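Local coordinates for protein-tyrosine-phosphatase (PDB 2Z72) that probably hydrolyses phosphotyrosine in proteins as a cold-active, zinc-containing phosphatase of the calcineurin-like phosphoesterase family, at residues E7-Y12 and R165-A169; G19-A23 and T34-K38; I26-L31 and I168-I173; L50-S56 and E124-Y130. The contacts are given in a common frame with arbitrary orientation. Residue numbers count along the deposited sequence, not the author numbering.

The four contacts lie on the same side of the chain's centre; contacts 1, 3 and 4 join the N-terminal region to the phosphatase body, and contact 2 holds the N-terminal hairpin together. Contacts 1 and 3, centres about 5 Å apart, share Ile168 and Ala169 and fix the sheet of strands 8-14, 22-27 and 30-35 on helix 166-172. Contact 2, centred about 19 Å from both, pairs two strands at that sheet's far end. Contact 4, about 15 Å from the centres of contacts 1 and 2, sets 50-56 on helix 122-138; Pro11 O and Trp127 NE1, 2.9 Å apart, tie it to contact 1. No zinc ligand (Asp78, His80, Asp114, Asn149, His207 or His286) belongs to these segments.

Contact 1: E7-Y12 and R165-A169; sequences EFDGPY and RYDIA
Residues 7-12 are extended and pass residues 165-169, which lead into helix 166-172; CA atoms are 7.5 Å apart for Glu7 and Arg165 and 7.4 Å for Asp9 and Ala169. Gly10 has phi 122° and psi -169°, a cis peptide precedes Pro11, and Tyr12 directs CA-to-CB toward 165-169. Arg165 (chi1 p, chi2 t, chi3 m) reaches across to the strand: NH2 donates to Glu7 OE1 (2.7 Å) and to Phe8 O (2.9 Å), and NE to Glu7 OE1 (3.0 Å). NH1 donates to a water (2.9 Å) that also lies 2.7 Å from Phe8 O, and forms a long salt bridge with Asp9 OD2 (3.8 Å). Glu7 OE2 accepts from another water (2.6 Å). Asp9 OD1 accepts from Tyr12 OH (2.6 Å) and from a third water (2.9 Å), which also donates to Arg165 O (3.0 Å). Asp9 OD2 is held by Asn123, Tyr166 OH by Val122 N, and a fourth water joins the two (2.8 and 2.7 Å). Ala169 CB packs 3.7 Å from Tyr12 CE1. In this partly buried salt-bridge network of Glu7, Asp9 and Arg165, one arginine is thus bonded to Glu7 and the Phe8 carbonyl, with Asp9 at longer range.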
loop_
_atom_site.group_PDB
_atom_site.type_symbol
_atom_site.label_atom_id
_atom_site.label_comp_id
_atom_site.label_asym_id
_atom_site.label_seq_id
_atom_site.Cartn_x
_atom_site.Cartn_y
_atom_site.Cartn_z
ATOM N N GLU A 7 19.711 15.785 -6.458
ATOM C CA GLU A 7 18.891 14.626 -6.534
ATOM C C GLU A 7 18.653 14.017 -7.927
ATOM O O GLU A 7 18.711 14.658 -8.966
ATOM C CB GLU A 7 17.531 15.127 -5.965
ATOM C CG GLU A 7 17.681 15.984 -4.713
ATOM C CD GLU A 7 17.782 15.099 -3.505
ATOM O OE1 GLU A 7 17.653 13.851 -3.645
ATOM O OE2 GLU A 7 18.004 15.679 -2.433
ATOM N N PHE A 8 18.305 12.744 -7.875
ATOM C CA PHE A 8 17.706 12.009 -8.977
ATOM C C PHE A 8 16.375 11.471 -8.486
ATOM O O PHE A 8 16.372 10.845 -7.426
ATOM C CB PHE A 8 18.608 10.864 -9.436
ATOM C CG PHE A 8 19.911 11.325 -10.061
ATOM C CD1 PHE A 8 20.955 11.756 -9.265
ATOM C CD2 PHE A 8 20.097 11.334 -11.437
ATOM C CE1 PHE A 8 22.123 12.161 -9.828
ATOM C CE2 PHE A 8 21.304 11.717 -12.019
ATOM C CZ PHE A 8 22.300 12.134 -11.197
ATOM N N ASP A 9 15.308 11.709 -9.228
ATOM C CA ASP A 9 13.972 11.336 -8.748
ATOM C C ASP A 9 13.040 11.193 -9.943
ATOM O O ASP A 9 13.154 11.934 -10.919
ATOM C CB ASP A 9 13.450 12.377 -7.801
ATOM C CG ASP A 9 12.069 12.111 -7.226
ATOM O OD1 ASP A 9 11.373 13.119 -7.023
ATOM O OD2 ASP A 9 11.739 10.929 -6.989
ATOM N N GLY A 10 12.108 10.299 -9.839
ATOM C CA GLY A 10 11.105 10.078 -10.881
ATOM C C GLY A 10 11.083 8.680 -11.399
ATOM O O GLY A 10 11.706 7.775 -10.829
ATOM N N PRO A 11 10.375 8.429 -12.501
ATOM C CA PRO A 11 9.663 9.435 -13.258
ATOM C C PRO A 11 8.290 9.759 -12.694
ATOM O O PRO A 11 7.693 8.970 -11.950
ATOM C CB PRO A 11 9.509 8.711 -14.601
ATOM C CG PRO A 11 9.374 7.256 -14.262
ATOM C CD PRO A 11 10.322 7.078 -13.094
ATOM N N TYR A 12 7.816 10.949 -13.044
ATOM C CA TYR A 12 6.443 11.376 -12.849
ATOM C C TYR A 12 5.798 11.338 -14.243
ATOM O O TYR A 12 6.198 12.078 -15.126
ATOM C CB TYR A 12 6.413 12.783 -12.278
ATOM C CG TYR A 12 7.057 12.883 -10.910
ATOM C CD1 TYR A 12 8.413 13.149 -10.742
ATOM C CD2 TYR A 12 6.317 12.663 -9.747
ATOM C CE1 TYR A 12 8.983 13.246 -9.483
ATOM C CE2 TYR A 12 6.885 12.747 -8.529
ATOM C CZ TYR A 12 8.217 13.012 -8.378
ATOM O OH TYR A 12 8.728 13.081 -7.094
ATOM N N ARG A 165 13.204 16.436 0.133
ATOM C CA ARG A 165 13.878 16.146 -1.134
ATOM C C ARG A 165 12.899 16.358 -2.276
ATOM O O ARG A 165 13.334 16.675 -3.391
ATOM C CB ARG A 165 14.562 14.798 -1.346
ATOM C CG ARG A 165 13.640 13.572 -1.549
ATOM C CD ARG A 165 14.417 12.260 -1.486
ATOM N NE ARG A 165 15.345 12.237 -2.611
ATOM C CZ ARG A 165 15.186 11.644 -3.770
ATOM N NH1 ARG A 165 14.167 10.853 -4.042
ATOM N NH2 ARG A 165 16.119 11.842 -4.721
ATOM N N TYR A 166 11.607 16.153 -2.036
ATOM C CA TYR A 166 10.611 16.242 -3.101
ATOM C C TYR A 166 10.294 17.682 -3.442
ATOM O O TYR A 166 9.571 17.948 -4.403
ATOM C CB TYR A 166 9.346 15.397 -2.781
ATOM C CG TYR A 166 9.795 13.921 -2.739
ATOM C CD1 TYR A 166 9.786 13.175 -1.577
ATOM C CD2 TYR A 166 10.277 13.305 -3.914
ATOM C CE1 TYR A 166 10.212 11.857 -1.605
ATOM C CE2 TYR A 166 10.733 12.000 -3.910
ATOM C CZ TYR A 166 10.707 11.263 -2.747
ATOM O OH TYR A 166 11.178 9.989 -2.708
ATOM N N ASP A 167 10.891 18.610 -2.691
ATOM C CA ASP A 167 10.743 20.025 -3.123
ATOM C C ASP A 167 11.451 20.290 -4.467
ATOM O O ASP A 167 11.107 21.238 -5.152
ATOM C CB ASP A 167 11.309 20.990 -2.046
ATOM C CG ASP A 167 10.585 21.081 -0.767
ATOM O OD1 ASP A 167 11.057 21.755 0.185
ATOM O OD2 ASP A 167 9.480 20.500 -0.656
ATOM N N ILE A 168 12.457 19.502 -4.802
ATOM C CA ILE A 168 13.100 19.649 -6.092
ATOM C C ILE A 168 12.096 19.360 -7.190
ATOM O O ILE A 168 11.851 20.145 -8.125
ATOM C CB ILE A 168 14.389 18.788 -6.212
ATOM C CG1 ILE A 168 15.472 19.130 -5.185
ATOM C CG2 ILE A 168 14.941 18.887 -7.640
ATOM C CD1 ILE A 168 15.945 20.561 -5.324
ATOM N N ALA A 169 11.403 18.211 -7.109
ATOM C CA ALA A 169 10.427 17.842 -8.127
ATOM C C ALA A 169 9.306 18.858 -8.179
ATOM O O ALA A 169 8.887 19.243 -9.284
ATOM C CB ALA A 169 9.890 16.454 -7.830
HETATM O O HOH W 1 17.768 13.698 -0.721
HETATM O O HOH W 2 15.073 8.882 -6.012
HETATM O O HOH W 3 11.773 8.832 -5.126
HETATM O O HOH W 4 12.557 15.586 -6.128
#

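Contact 2: G19-A23 and T34-K38; sequences GQSTA and TSIEK
The ends of strands 22-27 and 30-35 meet as an antiparallel ladder, the open end of a beta hairpin, their short segments directed 142° apart. Thr22 faces Ser35 as a non-hydrogen-bonded pair (CA-CA 4.7 Å), and Ala23 faces Thr34 as a hydrogen-bonded pair (CA-CA 5.2 Å). Backbone hydrogen bonds fix this register: Thr34 N donates to Ala23 O (2.8 Å), Ala23 N to Thr34 O (2.9 Å), and, beyond the strand ends, Ile36 N to Ser21 O (2.9 Å). A CA-H...O contact, Thr22 CA to Thr34 O at 3.3 Å, adds to the ladder. Apolar packing centres on Ile36 (chi1 m, chi2 t), whose CD1 folds back to 3.6 Å from Ser21 CB and 4.0 Å from Ala23 CB. Thr34 (chi1 p) brings OG1 to 3.5 Å from Ala23 CB on that pair's face, while the hydroxyl itself bonds to Trp25 NE1. Thr22 and Ser35 take the other face, and the exposed Gln20 reaches over Ser35 and Ile36. Strand 8-14 flanks 22-27 on its other edge: Thr22 bonds to Ile14 through the backbone, Val13 packs on Ser21, Ala23 and Ile36, and the Ser21 hydroxyl reaches Thr15.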
loop_
_atom_site.group_PDB
_atom_site.type_symbol
_atom_site.label_atom_id
_atom_site.label_comp_id
_atom_site.label_asym_id
_atom_site.label_seq_id
_atom_site.Cartn_x
_atom_site.Cartn_y
_atom_site.Cartn_z
ATOM N N GLY A 19 -3.668 8.944 -26.616
ATOM C CA GLY A 19 -2.376 9.561 -26.948
ATOM C C GLY A 19 -1.265 9.145 -26.013
ATOM O O GLY A 19 -1.428 8.479 -24.970
ATOM N N GLN A 20 -0.050 9.548 -26.390
ATOM C CA GLN A 20 1.107 9.079 -25.637
ATOM C C GLN A 20 1.272 9.781 -24.284
ATOM O O GLN A 20 0.938 10.941 -24.123
ATOM C CB GLN A 20 2.415 9.205 -26.397
ATOM C CG GLN A 20 2.537 10.333 -27.367
ATOM C CD GLN A 20 3.984 10.460 -27.808
ATOM O OE1 GLN A 20 4.745 9.498 -27.888
ATOM N NE2 GLN A 20 4.371 11.683 -28.025
ATOM N N SER A 21 1.833 9.034 -23.352
ATOM C CA SER A 21 2.216 9.562 -22.065
ATOM C C SER A 21 3.532 10.324 -22.164
ATOM O O SER A 21 4.281 10.215 -23.124
ATOM C CB SER A 21 2.297 8.389 -21.079
ATOM O OG SER A 21 0.994 7.831 -20.793
ATOM N N THR A 22 3.811 11.115 -21.106
ATOM C CA THR A 22 4.984 11.921 -20.966
ATOM C C THR A 22 5.604 11.670 -19.602
ATOM O O THR A 22 4.845 11.534 -18.625
ATOM C CB THR A 22 4.607 13.402 -21.077
ATOM O OG1 THR A 22 3.988 13.674 -22.346
ATOM C CG2 THR A 22 5.847 14.319 -20.930
ATOM N N ALA A 23 6.895 11.573 -19.528
ATOM C CA ALA A 23 7.599 11.339 -18.292
ATOM C C ALA A 23 8.488 12.538 -17.931
ATOM O O ALA A 23 9.263 13.026 -18.778
ATOM C CB ALA A 23 8.441 10.076 -18.385
ATOM N N THR A 34 10.466 13.458 -21.296
ATOM C CA THR A 34 10.505 12.553 -22.395
ATOM C C THR A 34 9.076 12.161 -22.821
ATOM O O THR A 34 8.145 12.168 -22.042
ATOM C CB THR A 34 11.316 11.294 -22.114
ATOM O OG1 THR A 34 10.697 10.579 -21.018
ATOM C CG2 THR A 34 12.756 11.648 -21.737
ATOM N N SER A 35 8.981 11.877 -24.116
ATOM C CA SER A 35 7.767 11.377 -24.726
ATOM C C SER A 35 7.809 9.854 -24.720
ATOM O O SER A 35 8.810 9.301 -25.189
ATOM C CB SER A 35 7.629 11.875 -26.158
ATOM O OG SER A 35 7.578 13.292 -26.183
ATOM N N ILE A 36 6.783 9.196 -24.188
ATOM C CA ILE A 36 6.854 7.750 -24.071
ATOM C C ILE A 36 6.370 7.045 -25.337
ATOM O O ILE A 36 5.241 7.335 -25.779
ATOM C CB ILE A 36 6.044 7.284 -22.849
ATOM C CG1 ILE A 36 6.659 7.827 -21.543
ATOM C CG2 ILE A 36 5.869 5.773 -22.792
ATOM C CD1 ILE A 36 5.773 7.888 -20.354
ATOM N N GLU A 37 7.243 6.187 -25.872
ATOM C CA GLU A 37 7.069 5.432 -27.100
ATOM C C GLU A 37 6.750 3.969 -26.718
ATOM O O GLU A 37 7.492 3.330 -25.895
ATOM C CB GLU A 37 8.282 5.469 -28.025
ATOM C CG GLU A 37 9.193 6.679 -28.050
ATOM C CD GLU A 37 8.705 7.645 -29.101
ATOM O OE1 GLU A 37 9.279 8.724 -29.295
ATOM O OE2 GLU A 37 7.661 7.200 -29.664
ATOM N N LYS A 38 5.647 3.459 -27.271
ATOM C CA LYS A 38 5.307 2.039 -27.196
ATOM C C LYS A 38 5.201 1.604 -25.756
ATOM O O LYS A 38 5.573 0.467 -25.382
ATOM C CB LYS A 38 6.353 1.220 -27.933
ATOM C CG LYS A 38 6.581 1.589 -29.392
ATOM C CD LYS A 38 7.561 0.699 -30.136
ATOM C CE LYS A 38 7.311 0.557 -31.625
ATOM N NZ LYS A 38 8.120 -0.485 -32.342
#

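Contact 3: I26-L31 and I168-I173; sequences ICDNRL and IATTLI
A tight hairpin is laid against one face of helix 166-172. Cys27 to Arg30 form a type I' beta turn, with Asp28 (57°/48°) and Asn29 (62°/25°) at its corners and two backbone bonds closing it, Cys27 N to Arg30 O (2.8 Å) and Arg30 N to Cys27 O (3.2 Å). Nearest CA pairs are Ile26-Ala169 (6.5 Å), Asn29-Ile168 (6.9 Å) and Leu31-Leu172 (6.2 Å). The main bump from the hairpin is Ile26 (chi1 m, chi2 m), which enters a hollow bounded by Ile168, Ala169, Leu172 and Ile173, four residues spaced i, i+1, i+4 and i+5. Its CG2 touches Ile168 CG2 (3.6 Å), its CG1 lies 4.1 Å from Ala169 CB, and its CD1 approaches Leu172 CD1 (3.9 Å) and Ile173 CD1 (4.3 Å). In return Leu172 (chi1 m, chi2 t) wedges into the hairpin, with CD1 3.5 Å from Asn29 O and CD2 3.7 Å from Arg30 NH1. Leu31 fits beside it, its CD2 3.5 Å from Leu172 O and its CD1 3.9 Å from Ile173 CG1. Asn29 OD1, 3.7 Å from Ile168 CG2, is bonded to Glu7 N. Cys27 turns away from the helix into a disulfide with Cys47. With no hydrogen bond crossing between the segments, this joint rests chiefly on the fit of aliphatic side chains.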
loop_
_atom_site.group_PDB
_atom_site.type_symbol
_atom_site.label_atom_id
_atom_site.label_comp_id
_atom_site.label_asym_id
_atom_site.label_seq_id
_atom_site.Cartn_x
_atom_site.Cartn_y
_atom_site.Cartn_z
ATOM N N ILE A 26 13.752 13.987 -12.670
ATOM C CA ILE A 26 14.732 14.854 -12.022
ATOM C C ILE A 26 16.083 14.166 -12.096
ATOM O O ILE A 26 16.261 13.097 -11.532
ATOM C CB ILE A 26 14.377 15.142 -10.555
ATOM C CG1 ILE A 26 12.976 15.638 -10.407
ATOM C CG2 ILE A 26 15.383 16.135 -9.977
ATOM C CD1 ILE A 26 12.573 16.775 -11.340
ATOM N N CYS A 27 16.995 14.759 -12.873
ATOM C CA CYS A 27 18.315 14.175 -13.106
ATOM C C CYS A 27 19.362 15.208 -12.709
ATOM O O CYS A 27 19.506 16.230 -13.385
ATOM C CB CYS A 27 18.449 13.786 -14.576
ATOM S SG CYS A 27 17.121 12.791 -15.223
ATOM N N ASP A 28 20.062 15.019 -11.610
ATOM C CA ASP A 28 21.092 15.973 -11.146
ATOM C C ASP A 28 20.481 17.339 -10.959
ATOM O O ASP A 28 21.099 18.348 -11.385
ATOM C CB ASP A 28 22.237 16.035 -12.130
ATOM C CG ASP A 28 23.595 16.411 -11.570
ATOM O OD1 ASP A 28 23.847 16.467 -10.355
ATOM O OD2 ASP A 28 24.426 16.639 -12.475
ATOM N N ASN A 29 19.365 17.440 -10.307
ATOM C CA ASN A 29 18.685 18.680 -9.967
ATOM C C ASN A 29 18.238 19.496 -11.190
ATOM O O ASN A 29 17.981 20.694 -11.076
ATOM C CB ASN A 29 19.419 19.610 -9.008
ATOM C CG ASN A 29 19.214 19.234 -7.543
ATOM O OD1 ASN A 29 18.571 18.218 -7.244
ATOM N ND2 ASN A 29 19.795 20.002 -6.625
ATOM N N ARG A 30 18.030 18.826 -12.313
ATOM C CA ARG A 30 17.519 19.481 -13.482
ATOM C C ARG A 30 16.387 18.582 -14.020
ATOM O O ARG A 30 16.361 17.367 -13.803
ATOM C CB ARG A 30 18.605 19.645 -14.546
ATOM C CG ARG A 30 19.725 20.582 -14.158
ATOM C CD ARG A 30 19.502 22.078 -14.425
ATOM N NE ARG A 30 18.583 22.663 -13.437
ATOM C CZ ARG A 30 18.755 23.197 -12.253
ATOM N NH1 ARG A 30 17.685 23.658 -11.588
ATOM N NH2 ARG A 30 20.014 23.228 -11.792
ATOM N N LEU A 31 15.442 19.166 -14.731
ATOM C CA LEU A 31 14.331 18.423 -15.302
ATOM C C LEU A 31 14.641 17.943 -16.694
ATOM O O LEU A 31 15.056 18.712 -17.544
ATOM C CB LEU A 31 13.117 19.351 -15.323
ATOM C CG LEU A 31 11.814 18.741 -15.856
ATOM C CD1 LEU A 31 11.389 17.512 -15.050
ATOM C CD2 LEU A 31 10.708 19.783 -15.898
ATOM N N ILE A 168 12.457 19.502 -4.802
ATOM C CA ILE A 168 13.100 19.649 -6.092
ATOM C C ILE A 168 12.096 19.360 -7.190
ATOM O O ILE A 168 11.851 20.145 -8.125
ATOM C CB ILE A 168 14.389 18.788 -6.212
ATOM C CG1 ILE A 168 15.472 19.130 -5.185
ATOM C CG2 ILE A 168 14.941 18.887 -7.640
ATOM C CD1 ILE A 168 15.945 20.561 -5.324
ATOM N N ALA A 169 11.403 18.211 -7.109
ATOM C CA ALA A 169 10.427 17.842 -8.127
ATOM C C ALA A 169 9.306 18.858 -8.179
ATOM O O ALA A 169 8.887 19.243 -9.284
ATOM C CB ALA A 169 9.890 16.454 -7.830
ATOM N N THR A 170 8.776 19.297 -7.045
ATOM C CA THR A 170 7.655 20.236 -7.111
ATOM C C THR A 170 8.067 21.574 -7.694
ATOM O O THR A 170 7.290 22.209 -8.399
ATOM C CB THR A 170 6.946 20.403 -5.752
ATOM O OG1 THR A 170 7.892 20.775 -4.741
ATOM C CG2 THR A 170 6.322 19.100 -5.326
ATOM N N THR A 171 9.291 22.005 -7.424
ATOM C CA THR A 171 9.790 23.282 -8.028
ATOM C C THR A 171 9.997 23.077 -9.506
ATOM O O THR A 171 9.515 23.875 -10.334
ATOM C CB THR A 171 11.063 23.727 -7.315
ATOM O OG1 THR A 171 10.742 24.059 -5.959
ATOM C CG2 THR A 171 11.554 25.047 -7.948
ATOM N N LEU A 172 10.722 22.045 -9.923
ATOM C CA LEU A 172 11.095 21.888 -11.334
ATOM C C LEU A 172 9.938 21.544 -12.238
ATOM O O LEU A 172 9.878 22.031 -13.354
ATOM C CB LEU A 172 12.205 20.851 -11.472
ATOM C CG LEU A 172 13.546 21.263 -10.876
ATOM C CD1 LEU A 172 14.530 20.126 -10.993
ATOM C CD2 LEU A 172 14.119 22.517 -11.580
ATOM N N ILE A 173 9.010 20.766 -11.724
ATOM C CA ILE A 173 7.787 20.418 -12.475
ATOM C C ILE A 173 6.696 21.443 -12.261
ATOM O O ILE A 173 5.596 21.444 -12.889
ATOM C CB ILE A 173 7.356 18.979 -12.151
ATOM C CG1 ILE A 173 8.473 17.994 -12.443
ATOM C CG2 ILE A 173 6.123 18.518 -12.896
ATOM C CD1 ILE A 173 8.324 16.609 -11.853
#

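Contact 4: L50-S56 and E124-Y130; sequences LPETKLS and EVLWFMY
This is loop-to-helix packing, in which the extended segment 50-56, including the short strand 53-54, lies along one face of helix 122-138; the closest CA pair is Pro51-Glu124 (6.5 Å). Two aromatic residues one helical turn apart carry most of it, Trp127 (chi1 m) and Tyr130 (chi1 t), both with CA-to-CB directed toward the segment. Pro51 meets the indole at one end, CG to Trp127 CD1 3.9 Å, and Leu55 at the other, CD2 to Trp127 CZ3 4.2 Å, while Thr53 OG1 lies 3.5 Å from Trp127 CE3. Thr53 CG2 also rests 3.6 Å from Tyr130 CD1, so this one side chain touches both aromatics. A water bridges the Thr53 hydroxyl (OG1, 2.6 Å) and the backbone Trp127 O, to which it donates (2.9 Å). The direct polar link is at the tip of the tyrosine: Ser56 N donates to Tyr130 OH (2.9 Å, N-H...O angle 172°), and the same hydroxyl is hydrogen-bonded to Glu186. Nearer the start of the helix segment, Leu50 CD2 comes within 3.9 Å of Glu124 OE2. Around this interface, strand 8-14 reaches Trp127, whose NE1 bonds to Pro11 O; helix 186-192 packs on the indole and sets Trp190 edge-to-face with Tyr130; and strand 40-41 pairs with 53-54 through Val41 and Thr53.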
loop_
_atom_site.group_PDB
_atom_site.type_symbol
_atom_site.label_atom_id
_atom_site.label_comp_id
_atom_site.label_asym_id
_atom_site.label_seq_id
_atom_site.Cartn_x
_atom_site.Cartn_y
_atom_site.Cartn_z
ATOM N N LEU A 50 17.220 5.564 -12.074
ATOM C CA LEU A 50 15.787 5.712 -11.837
ATOM C C LEU A 50 15.006 4.627 -12.566
ATOM O O LEU A 50 15.411 4.126 -13.616
ATOM C CB LEU A 50 15.316 7.070 -12.315
ATOM C CG LEU A 50 15.901 8.266 -11.574
ATOM C CD1 LEU A 50 15.430 9.563 -12.227
ATOM C CD2 LEU A 50 15.535 8.215 -10.100
ATOM N N PRO A 51 13.859 4.246 -11.984
ATOM C CA PRO A 51 13.167 3.068 -12.558
ATOM C C PRO A 51 12.560 3.289 -13.934
ATOM O O PRO A 51 12.011 4.342 -14.231
ATOM C CB PRO A 51 12.062 2.791 -11.524
ATOM C CG PRO A 51 11.842 4.082 -10.861
ATOM C CD PRO A 51 13.207 4.746 -10.803
ATOM N N GLU A 52 12.564 2.237 -14.723
ATOM C CA GLU A 52 12.002 2.104 -16.021
ATOM C C GLU A 52 10.921 1.038 -15.902
ATOM O O GLU A 52 11.081 0.042 -15.165
ATOM C CB GLU A 52 13.040 1.733 -17.072
ATOM C CG GLU A 52 14.204 2.724 -17.056
ATOM C CD GLU A 52 15.234 2.315 -18.107
ATOM O OE1 GLU A 52 15.472 3.190 -18.990
ATOM O OE2 GLU A 52 15.779 1.197 -18.057
ATOM N N THR A 53 9.808 1.307 -16.503
ATOM C CA THR A 53 8.595 0.517 -16.393
ATOM C C THR A 53 7.869 0.494 -17.730
ATOM O O THR A 53 7.870 1.509 -18.464
ATOM C CB THR A 53 7.584 1.080 -15.390
ATOM O OG1 THR A 53 8.323 1.385 -14.197
ATOM C CG2 THR A 53 6.528 0.087 -14.910
ATOM N N LYS A 54 7.297 -0.655 -17.996
ATOM C CA LYS A 54 6.364 -0.719 -19.098
ATOM C C LYS A 54 4.996 -0.369 -18.527
ATOM O O LYS A 54 4.564 -0.973 -17.549
ATOM C CB LYS A 54 6.316 -2.078 -19.797
ATOM C CG LYS A 54 5.211 -2.183 -20.827
ATOM C CD LYS A 54 5.715 -2.582 -22.195
ATOM C CE LYS A 54 4.573 -2.937 -23.133
ATOM N NZ LYS A 54 4.496 -4.353 -23.569
ATOM N N LEU A 55 4.354 0.607 -19.156
ATOM C CA LEU A 55 2.995 0.926 -18.747
ATOM C C LEU A 55 2.031 -0.226 -19.052
ATOM O O LEU A 55 2.161 -0.907 -20.051
ATOM C CB LEU A 55 2.511 2.214 -19.431
ATOM C CG LEU A 55 3.347 3.442 -19.105
ATOM C CD1 LEU A 55 2.666 4.657 -19.740
ATOM C CD2 LEU A 55 3.536 3.679 -17.616
ATOM N N SER A 56 1.124 -0.417 -18.115
ATOM C CA SER A 56 0.207 -1.551 -18.128
ATOM C C SER A 56 -1.112 -1.174 -18.742
ATOM O O SER A 56 -1.637 -0.124 -18.401
ATOM C CB SER A 56 -0.021 -1.874 -16.643
ATOM O OG SER A 56 -0.488 -3.178 -16.455
ATOM N N GLU A 124 10.655 4.956 -6.255
ATOM C CA GLU A 124 11.210 3.625 -6.409
ATOM C C GLU A 124 10.192 2.599 -5.903
ATOM O O GLU A 124 9.967 1.595 -6.558
ATOM C CB GLU A 124 12.536 3.482 -5.685
ATOM C CG GLU A 124 13.676 4.323 -6.290
ATOM C CD GLU A 124 13.640 5.797 -6.081
ATOM O OE1 GLU A 124 12.891 6.350 -5.258
ATOM O OE2 GLU A 124 14.428 6.472 -6.837
ATOM N N VAL A 125 9.630 2.820 -4.729
ATOM C CA VAL A 125 8.619 1.911 -4.216
ATOM C C VAL A 125 7.422 1.870 -5.104
ATOM O O VAL A 125 6.895 0.774 -5.435
ATOM C CB VAL A 125 8.222 2.240 -2.765
ATOM C CG1 VAL A 125 7.167 1.228 -2.310
ATOM C CG2 VAL A 125 9.422 2.186 -1.838
ATOM N N LEU A 126 6.910 3.031 -5.527
ATOM C CA LEU A 126 5.700 3.048 -6.334
ATOM C C LEU A 126 5.869 2.295 -7.625
ATOM O O LEU A 126 5.040 1.444 -8.002
ATOM C CB LEU A 126 5.285 4.513 -6.579
ATOM C CG LEU A 126 4.712 5.276 -5.379
ATOM C CD1 LEU A 126 4.660 6.749 -5.690
ATOM C CD2 LEU A 126 3.307 4.810 -5.004
ATOM N N TRP A 127 6.950 2.583 -8.361
ATOM C CA TRP A 127 7.118 1.925 -9.657
ATOM C C TRP A 127 7.427 0.443 -9.491
ATOM O O TRP A 127 7.066 -0.346 -10.372
ATOM C CB TRP A 127 8.162 2.645 -10.527
ATOM C CG TRP A 127 7.678 3.954 -11.040
ATOM C CD1 TRP A 127 8.088 5.200 -10.725
ATOM C CD2 TRP A 127 6.612 4.105 -12.005
ATOM N NE1 TRP A 127 7.367 6.118 -11.425
ATOM C CE2 TRP A 127 6.458 5.488 -12.224
ATOM C CE3 TRP A 127 5.784 3.223 -12.728
ATOM C CZ2 TRP A 127 5.516 6.000 -13.103
ATOM C CZ3 TRP A 127 4.850 3.736 -13.597
ATOM C CH2 TRP A 127 4.717 5.106 -13.786
ATOM N N PHE A 128 8.123 0.058 -8.437
ATOM C CA PHE A 128 8.347 -1.325 -8.154
ATOM C C PHE A 128 7.010 -2.018 -7.914
ATOM O O PHE A 128 6.779 -3.108 -8.461
ATOM C CB PHE A 128 9.271 -1.486 -6.940
ATOM C CG PHE A 128 9.366 -2.914 -6.448
ATOM C CD1 PHE A 128 10.072 -3.878 -7.132
ATOM C CD2 PHE A 128 8.722 -3.267 -5.288
ATOM C CE1 PHE A 128 10.132 -5.181 -6.679
ATOM C CE2 PHE A 128 8.780 -4.580 -4.832
ATOM C CZ PHE A 128 9.506 -5.541 -5.510
ATOM N N MET A 129 6.154 -1.427 -7.113
ATOM C CA MET A 129 4.853 -2.061 -6.807
ATOM C C MET A 129 3.958 -2.101 -8.029
ATOM O O MET A 129 3.179 -3.060 -8.154
ATOM C CB MET A 129 4.207 -1.372 -5.620
ATOM C CG MET A 129 4.887 -1.587 -4.280
ATOM S SD MET A 129 5.145 -3.312 -3.840
ATOM C CE MET A 129 3.448 -3.860 -3.762
ATOM N N TYR A 130 4.044 -1.109 -8.911
ATOM C CA TYR A 130 3.288 -1.111 -10.164
ATOM C C TYR A 130 3.726 -2.307 -11.011
ATOM O O TYR A 130 2.932 -3.087 -11.524
ATOM C CB TYR A 130 3.520 0.221 -10.809
ATOM C CG TYR A 130 2.843 0.522 -12.129
ATOM C CD1 TYR A 130 3.312 -0.031 -13.309
ATOM C CD2 TYR A 130 1.759 1.364 -12.230
ATOM C CE1 TYR A 130 2.721 0.226 -14.532
ATOM C CE2 TYR A 130 1.165 1.677 -13.440
ATOM C CZ TYR A 130 1.667 1.101 -14.585
ATOM O OH TYR A 130 1.138 1.369 -15.848
HETATM O O HOH W 5 8.960 -0.424 -12.513
#